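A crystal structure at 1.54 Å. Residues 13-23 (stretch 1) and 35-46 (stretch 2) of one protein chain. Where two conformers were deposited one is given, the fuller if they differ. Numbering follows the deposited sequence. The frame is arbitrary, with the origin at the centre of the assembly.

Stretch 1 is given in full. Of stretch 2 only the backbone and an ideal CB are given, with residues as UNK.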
ATOM      1  N   THR A  13       2.175   8.739   0.128  1.00 33.14           N
ATOM      2  CA  THR A  13       2.454   8.158   1.414  1.00 32.76           C
ATOM      3  C   THR A  13       3.021   6.748   1.250  1.00 32.87           C
ATOM      4  O   THR A  13       3.652   6.436   0.229  1.00 33.77           O
ATOM      5  CB  THR A  13       1.163   8.149   2.221  1.00 33.82           C
ATOM      6  OG1 THR A  13       0.132   7.484   1.473  1.00 34.44           O
ATOM      7  CG2 THR A  13       0.695   9.541   2.569  1.00 36.75           C
ATOM      8  N   GLY A  14       2.819   5.858   2.198  1.00 31.32           N
ATOM      9  CA  GLY A  14       3.371   4.531   2.018  1.00 32.74           C
ATOM     10  C   GLY A  14       2.703   3.784   0.915  1.00 32.06           C
ATOM     11  O   GLY A  14       1.572   4.095   0.499  1.00 32.71           O
ATOM     12  N   PHE A  15       3.374   2.786   0.353  1.00 31.68           N
ATOM     13  CA  PHE A  15       2.863   2.127  -0.823  1.00 31.14           C
ATOM     14  C   PHE A  15       1.522   1.390  -0.585  1.00 30.64           C
ATOM     15  O   PHE A  15       0.736   1.275  -1.521  1.00 31.15           O
ATOM     16  CB  PHE A  15       3.872   1.155  -1.395  1.00 32.24           C
ATOM     17  CG  PHE A  15       5.062   1.820  -2.056  1.00 30.89           C
ATOM     18  CD1 PHE A  15       4.950   2.622  -3.171  1.00 33.31           C
ATOM     19  CD2 PHE A  15       6.296   1.652  -1.505  1.00 30.58           C
ATOM     20  CE1 PHE A  15       6.077   3.213  -3.707  1.00 34.07           C
ATOM     21  CE2 PHE A  15       7.407   2.242  -2.062  1.00 30.52           C
ATOM     22  CZ  PHE A  15       7.291   2.987  -3.154  1.00 31.55           C
ATOM     23  N   GLY A  16       1.283   0.899   0.620  1.00 30.81           N
ATOM     24  CA  GLY A  16      -0.020   0.234   0.859  1.00 31.48           C
ATOM     25  C   GLY A  16      -1.175   1.163   0.604  1.00 30.78           C
ATOM     26  O   GLY A  16      -2.143   0.810  -0.064  1.00 31.84           O
ATOM     27  N   ASP A  17      -1.069   2.349   1.148  1.00 30.44           N
ATOM     28  CA  ASP A  17      -2.093   3.398   0.954  1.00 30.45           C
ATOM     29  C   ASP A  17      -2.150   3.795  -0.501  1.00 30.07           C
ATOM     30  O   ASP A  17      -3.203   3.900  -1.112  1.00 30.40           O
ATOM     31  CB  ASP A  17      -1.737   4.533   1.920  1.00 29.84           C
ATOM     32  CG  ASP A  17      -2.706   5.703   1.923  1.00 32.64           C
ATOM     33  OD1 ASP A  17      -3.658   5.798   1.097  1.00 32.62           O
ATOM     34  OD2 ASP A  17      -2.418   6.600   2.745  1.00 35.49           O
ATOM     35  N   CYS A  18      -1.003   4.071  -1.089  1.00 30.80           N
ATOM     36  CA  CYS A  18      -0.982   4.464  -2.503  1.00 30.80           C
ATOM     37  C   CYS A  18      -1.692   3.439  -3.382  1.00 30.33           C
ATOM     38  O   CYS A  18      -2.473   3.797  -4.256  1.00 30.92           O
ATOM     39  CB  CYS A  18       0.450   4.648  -3.002  1.00 31.35           C
ATOM     40  SG  CYS A  18       1.385   6.024  -2.293  1.00 33.64           S
ATOM     41  N   LEU A  19      -1.365   2.150  -3.214  1.00 31.01           N
ATOM     42  CA  LEU A  19      -1.898   1.110  -4.063  1.00 31.11           C
ATOM     43  C   LEU A  19      -3.381   0.791  -3.795  1.00 29.90           C
ATOM     44  O   LEU A  19      -4.116   0.466  -4.715  1.00 30.61           O
ATOM     45  CB  LEU A  19      -1.063  -0.173  -3.926  1.00 32.28           C
ATOM     46  CG  LEU A  19       0.346   0.007  -4.530  1.00 31.80           C
ATOM     47  CD1 LEU A  19       1.257  -1.164  -4.158  1.00 35.33           C
ATOM     48  CD2 LEU A  19       0.272   0.239  -6.019  1.00 34.72           C
ATOM     49  N   TRP A  20      -3.832   0.919  -2.536  1.00 29.36           N
ATOM     50  CA  TRP A  20      -5.266   0.739  -2.216  1.00 29.65           C
ATOM     51  C   TRP A  20      -6.042   1.938  -2.810  1.00 30.46           C
ATOM     52  O   TRP A  20      -7.072   1.787  -3.443  1.00 29.61           O
ATOM     53  CB  TRP A  20      -5.416   0.690  -0.720  1.00 29.92           C
ATOM     54  CG  TRP A  20      -6.707   0.092  -0.199  1.00 28.23           C
ATOM     55  CD1 TRP A  20      -7.925  -0.028  -0.855  1.00 27.75           C
ATOM     56  CD2 TRP A  20      -6.888  -0.485   1.073  1.00 29.14           C
ATOM     57  NE1 TRP A  20      -8.826  -0.648  -0.043  1.00 27.68           N
ATOM     58  CE2 TRP A  20      -8.226  -0.946   1.157  1.00 27.94           C
ATOM     59  CE3 TRP A  20      -6.051  -0.648   2.172  1.00 30.87           C
ATOM     60  CZ2 TRP A  20      -8.722  -1.534   2.305  1.00 28.67           C
ATOM     61  CZ3 TRP A  20      -6.539  -1.211   3.308  1.00 29.57           C
ATOM     62  CH2 TRP A  20      -7.877  -1.629   3.387  1.00 29.41           C
ATOM     63  N   SER A  21      -5.524   3.162  -2.596  1.00 29.81           N
ATOM     64  CA  SER A  21      -6.141   4.356  -3.158  1.00 29.40           C
ATOM     65  C   SER A  21      -6.177   4.325  -4.678  1.00 30.67           C
ATOM     66  O   SER A  21      -7.151   4.741  -5.288  1.00 31.75           O
ATOM     67  CB  SER A  21      -5.421   5.604  -2.629  1.00 30.15           C
ATOM     68  OG  SER A  21      -5.549   5.780  -1.229  1.00 31.53           O
ATOM     69  N   LEU A  22      -5.138   3.746  -5.262  1.00 29.83           N
ATOM     70  CA  LEU A  22      -5.112   3.528  -6.731  1.00 30.60           C
ATOM     71  C   LEU A  22      -6.240   2.632  -7.185  1.00 30.69           C
ATOM     72  O   LEU A  22      -6.914   2.889  -8.177  1.00 31.49           O
ATOM     73  CB  LEU A  22      -3.789   2.925  -7.180  1.00 31.71           C
ATOM     74  CG  LEU A  22      -3.582   2.673  -8.676  1.00 31.57           C
ATOM     75  CD1 LEU A  22      -3.746   3.983  -9.417  1.00 34.93           C
ATOM     76  CD2 LEU A  22      -2.251   2.093  -8.870  1.00 31.98           C
ATOM     77  N   ALA A  23      -6.466   1.520  -6.463  1.00 29.96           N
ATOM     78  CA  ALA A  23      -7.557   0.588  -6.789  1.00 29.94           C
ATOM     79  C   ALA A  23      -8.922   1.335  -6.803  1.00 30.37           C
ATOM     80  O   ALA A  23      -9.767   1.109  -7.653  1.00 30.76           O
ATOM     81  CB  ALA A  23      -7.561  -0.553  -5.825  1.00 30.26           C
ATOM     82  N   UNK A  35      -9.894   7.652 -18.458  1.00 29.48           N
ATOM     83  CA  UNK A  35      -8.502   7.276 -18.440  1.00 29.48           C
ATOM     84  C   UNK A  35      -7.980   7.488 -17.028  1.00 30.17           C
ATOM     85  O   UNK A  35      -8.226   8.508 -16.411  1.00 31.60           O
ATOM     86  CB  UNK A  35      -7.694   8.076 -19.464  1.00 29.48           C
ATOM     87  N   UNK A  36      -7.188   6.530 -16.521  1.00 29.69           N
ATOM     88  CA  UNK A  36      -6.548   6.616 -15.207  1.00 29.86           C
ATOM     89  C   UNK A  36      -5.138   7.146 -15.280  1.00 29.61           C
ATOM     90  O   UNK A  36      -4.328   6.699 -16.083  1.00 30.22           O
ATOM     91  CB  UNK A  36      -6.537   5.242 -14.534  1.00 29.86           C
ATOM     92  N   UNK A  37      -4.887   8.187 -14.511  1.00 30.68           N
ATOM     93  CA  UNK A  37      -3.581   8.801 -14.432  1.00 30.27           C
ATOM     94  C   UNK A  37      -3.018   8.495 -13.032  1.00 30.53           C
ATOM     95  O   UNK A  37      -3.651   8.761 -11.990  1.00 31.54           O
ATOM     96  CB  UNK A  37      -3.656  10.305 -14.701  1.00 30.27           C
ATOM     97  N   UNK A  38      -1.841   7.876 -12.973  1.00 30.15           N
ATOM     98  CA  UNK A  38      -1.162   7.551 -11.717  1.00 29.86           C
ATOM     99  C   UNK A  38      -0.160   8.679 -11.479  1.00 29.75           C
ATOM    100  O   UNK A  38       0.804   8.818 -12.233  1.00 30.87           O
ATOM    101  CB  UNK A  38      -0.480   6.182 -11.766  1.00 29.86           C
ATOM    102  N   UNK A  39      -0.450   9.507 -10.496  1.00 30.50           N
ATOM    103  CA  UNK A  39       0.339  10.739 -10.237  1.00 30.81           C
ATOM    104  C   UNK A  39       0.977  10.666  -8.862  1.00 30.23           C
ATOM    105  O   UNK A  39       0.375  11.022  -7.822  1.00 30.84           O
ATOM    106  CB  UNK A  39      -0.538  11.989 -10.340  1.00 30.81           C
ATOM    107  N   UNK A  40       2.170  10.087  -8.820  1.00 30.35           N
ATOM    108  CA  UNK A  40       2.931   9.941  -7.596  1.00 30.26           C
ATOM    109  C   UNK A  40       4.054  10.978  -7.487  1.00 29.79           C
ATOM    110  O   UNK A  40       5.064  10.781  -6.829  1.00 30.51           O
ATOM    111  CB  UNK A  40       3.512   8.528  -7.514  1.00 30.26           C
ATOM    112  N   UNK A  41       3.865  12.150  -8.104  1.00 29.86           N
ATOM    113  CA  UNK A  41       4.740  13.307  -7.844  1.00 30.06           C
ATOM    114  C   UNK A  41       4.682  13.675  -6.390  1.00 30.40           C
ATOM    115  O   UNK A  41       3.608  13.702  -5.801  1.00 30.77           O
ATOM    116  CB  UNK A  41       4.346  14.509  -8.705  1.00 30.06           C
ATOM    117  N   UNK A  42       5.837  13.927  -5.819  1.00 30.50           N
ATOM    118  CA  UNK A  42       5.932  14.324  -4.388  1.00 30.12           C
ATOM    119  C   UNK A  42       5.896  13.172  -3.386  1.00 30.39           C
ATOM    120  O   UNK A  42       5.793  13.397  -2.161  1.00 31.65           O
ATOM    121  CB  UNK A  42       4.786  15.281  -4.054  1.00 30.12           C
ATOM    122  N   UNK A  43       6.066  11.944  -3.890  1.00 31.37           N
ATOM    123  CA  UNK A  43       6.221  10.767  -3.037  1.00 31.28           C
ATOM    124  C   UNK A  43       7.258  10.988  -1.943  1.00 31.58           C
ATOM    125  O   UNK A  43       8.313  11.597  -2.135  1.00 31.25           O
ATOM    126  CB  UNK A  43       6.612   9.553  -3.882  1.00 31.28           C
ATOM    127  N   UNK A  44       6.962  10.434  -0.766  1.00 32.79           N
ATOM    128  CA  UNK A  44       7.911  10.416   0.350  1.00 33.43           C
ATOM    129  C   UNK A  44       9.232   9.737   0.023  1.00 33.51           C
ATOM    130  O   UNK A  44      10.225   9.926   0.721  1.00 34.34           O
ATOM    131  CB  UNK A  44       7.275   9.715   1.552  1.00 33.43           C
ATOM    132  N   UNK A  45       9.245   8.934  -1.037  1.00 33.53           N
ATOM    133  CA  UNK A  45      10.453   8.194  -1.373  1.00 34.29           C
ATOM    134  C   UNK A  45      11.298   8.857  -2.455  1.00 35.10           C
ATOM    135  O   UNK A  45      12.407   8.411  -2.729  1.00 37.02           O
ATOM    136  CB  UNK A  45      10.076   6.781  -1.822  1.00 34.29           C
ATOM    137  N   UNK A  46      10.795   9.890  -3.100  1.00 35.47           N
ATOM    138  CA  UNK A  46      11.526  10.507  -4.203  1.00 37.27           C
ATOM    139  C   UNK A  46      11.861  11.960  -3.826  1.00 38.19           C
ATOM    140  O   UNK A  46      10.946  12.755  -3.586  1.00 41.19           O
ATOM    141  CB  UNK A  46      10.712  10.449  -5.497  1.00 37.27           C
TER

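Position 35 lies in the strand, with nothing of stretch 1 near its CB. Many residues would serve. It is Thr35.

At position 36 the CB points toward stretch 1, but the helix is still distant. The nearest offering is the apolar end of Leu22. A long aliphatic chain suits. Leu36 fills the role: its CD2 lies 4.0 Å from Leu22 CD1.

Position 37 points away, and stretch 1 sets no demand. It is Val37.

At position 38 the CB points sideways, yet the ideal CB is 4.6 Å from Leu22 CD1. Valine, isoleucine, leucine or methionine could use this methyl. The residue is Ile38, and its CG1 sits 3.8 Å from Leu22 CD1. Leu22 CD1 thus touches both Leu36 and Ile38.

Position 39 is out of reach, so stretch 1 leaves the choice open. Asp39 turns to its own stretch, where position 41 supplies its partner.

Position 40 points toward stretch 1. Ahead lies a broad apolar surface made by Phe15, Cys18 and Leu19, some distance from the CB. A long or large apolar side chain would suit the gap, such as Phe, Trp or Met. It is Trp40. Its CZ2 lies 3.7 Å from Cys18 CB, its CH2 3.9 Å from Leu19 CD2, which meets the ring edge, and its CZ3 3.9 Å from Phe15 CE1. Its NE1 donates to a water oxygen (2.9 Å), which in turn donates to Cys18 O (2.9 Å).

Position 41 is out of reach and tolerates many residues. Arg41 forms a salt bridge with Asp39, Arg41 NH2 to Asp39 OD2 at 2.9 Å.

Position 42 has a phi of 82°, in a type II turn. This favours glycine, and it is Gly42.

Position 43 points sideways, without direct contact. A small polar residue could reach a water bound to Thr13 O. Ser43 does: one water oxygen lies 2.7 Å from both Ser43 OG and Thr13 O.

Position 44 points toward stretch 1, with Thr13 O 5.1 Å from the ideal CB. Small or polar residues would fit. Cys44 places SG 3.7 Å from Thr13 O.

Position 45 points toward stretch 1, where Phe15 CZ is 4.9 Å from the ideal CB. An aromatic or long apolar chain suits. Tyr45 lays its ring nearly parallel to that of Phe15 (15°), but slid apart; Tyr45 CE2 and Phe15 CE2 meet at 3.4 Å. A water oxygen links Tyr45 OH (2.8 Å) to Phe15 N (2.9 Å).

Position 46 is out of reach and unconstrained by stretch 1. It is Val46.

Stretch 2 (35-46) TLVIDWRGSCYV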
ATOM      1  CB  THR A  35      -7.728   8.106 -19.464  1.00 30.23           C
ATOM      2  OG1 THR A  35      -8.149   7.703 -20.755  1.00 29.99           O
ATOM      3  CG2 THR A  35      -6.183   7.954 -19.359  1.00 29.65           C
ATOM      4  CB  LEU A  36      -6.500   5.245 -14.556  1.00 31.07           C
ATOM      5  CG  LEU A  36      -5.870   5.129 -13.190  1.00 29.64           C
ATOM      6  CD1 LEU A  36      -6.726   5.846 -12.112  1.00 30.70           C
ATOM      7  CD2 LEU A  36      -5.758   3.665 -12.831  1.00 31.75           C
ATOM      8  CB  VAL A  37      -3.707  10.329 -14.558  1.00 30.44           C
ATOM      9  CG1 VAL A  37      -2.351  10.977 -14.463  1.00 33.17           C
ATOM     10  CG2 VAL A  37      -4.416  10.736 -15.838  1.00 31.56           C
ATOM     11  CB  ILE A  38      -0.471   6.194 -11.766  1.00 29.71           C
ATOM     12  CG1 ILE A  38      -1.420   5.098 -12.270  1.00 31.56           C
ATOM     13  CG2 ILE A  38       0.101   5.886 -10.368  1.00 30.97           C
ATOM     14  CD1 ILE A  38      -0.826   3.687 -12.308  1.00 31.52           C
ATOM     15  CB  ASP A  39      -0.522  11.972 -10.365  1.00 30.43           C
ATOM     16  CG  ASP A  39       0.255  13.233 -10.133  1.00 32.00           C
ATOM     17  OD1 ASP A  39       1.492  13.207  -9.945  1.00 31.06           O
ATOM     18  OD2 ASP A  39      -0.432  14.302 -10.113  1.00 32.69           O
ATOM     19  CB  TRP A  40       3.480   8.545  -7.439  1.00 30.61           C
ATOM     20  CG  TRP A  40       2.430   7.495  -7.182  1.00 30.58           C
ATOM     21  CD1 TRP A  40       1.069   7.640  -7.134  1.00 31.71           C
ATOM     22  CD2 TRP A  40       2.691   6.075  -7.018  1.00 30.99           C
ATOM     23  NE1 TRP A  40       0.477   6.428  -6.876  1.00 30.25           N
ATOM     24  CE2 TRP A  40       1.465   5.460  -6.778  1.00 30.16           C
ATOM     25  CE3 TRP A  40       3.853   5.324  -6.944  1.00 31.61           C
ATOM     26  CZ2 TRP A  40       1.361   4.082  -6.568  1.00 31.21           C
ATOM     27  CZ3 TRP A  40       3.772   4.000  -6.706  1.00 32.26           C
ATOM     28  CH2 TRP A  40       2.517   3.385  -6.511  1.00 31.63           C
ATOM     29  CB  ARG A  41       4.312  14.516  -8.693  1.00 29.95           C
ATOM     30  CG  ARG A  41       4.650  14.337 -10.180  1.00 30.52           C
ATOM     31  CD  ARG A  41       4.182  15.484 -11.078  1.00 29.73           C
ATOM     32  NE  ARG A  41       2.745  15.541 -11.061  1.00 30.22           N
ATOM     33  CZ  ARG A  41       2.035  16.497 -11.639  1.00 30.44           C
ATOM     34  NH1 ARG A  41       2.673  17.408 -12.354  1.00 31.50           N
ATOM     35  NH2 ARG A  41       0.704  16.525 -11.515  1.00 31.35           N
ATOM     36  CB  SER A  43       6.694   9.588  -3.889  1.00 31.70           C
ATOM     37  OG  SER A  43       7.073   8.473  -3.099  1.00 33.48           O
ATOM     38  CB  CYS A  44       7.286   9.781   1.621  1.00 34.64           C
ATOM     39  SG  CYS A  44       6.716   8.114   1.411  1.00 36.15           S
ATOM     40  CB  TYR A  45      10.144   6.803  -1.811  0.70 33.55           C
ATOM     41  CG  TYR A  45       9.512   6.008  -0.726  0.70 33.35           C
ATOM     42  CD1 TYR A  45      10.191   5.729   0.447  0.70 32.74           C
ATOM     43  CD2 TYR A  45       8.222   5.579  -0.860  0.70 31.90           C
ATOM     44  CE1 TYR A  45       9.583   4.999   1.474  0.70 32.86           C
ATOM     45  CE2 TYR A  45       7.603   4.875   0.153  0.70 36.83           C
ATOM     46  CZ  TYR A  45       8.278   4.564   1.273  0.70 34.75           C
ATOM     47  OH  TYR A  45       7.636   3.850   2.248  0.70 37.95           O
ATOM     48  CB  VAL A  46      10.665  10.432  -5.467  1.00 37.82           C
ATOM     49  CG1 VAL A  46      11.293  11.178  -6.656  1.00 38.93           C
ATOM     50  CG2 VAL A  46      10.449   8.948  -5.814  1.00 38.18           C
TER
HETATM   51  O   HOH W   1       4.757   7.644  -1.955  1.00 27.29           O
HETATM   52  O   HOH W   2       5.608   1.937   1.949  0.70 27.57           O
HETATM   53  O   HOH W   3      -2.251   6.163  -5.973  1.00 21.42           O
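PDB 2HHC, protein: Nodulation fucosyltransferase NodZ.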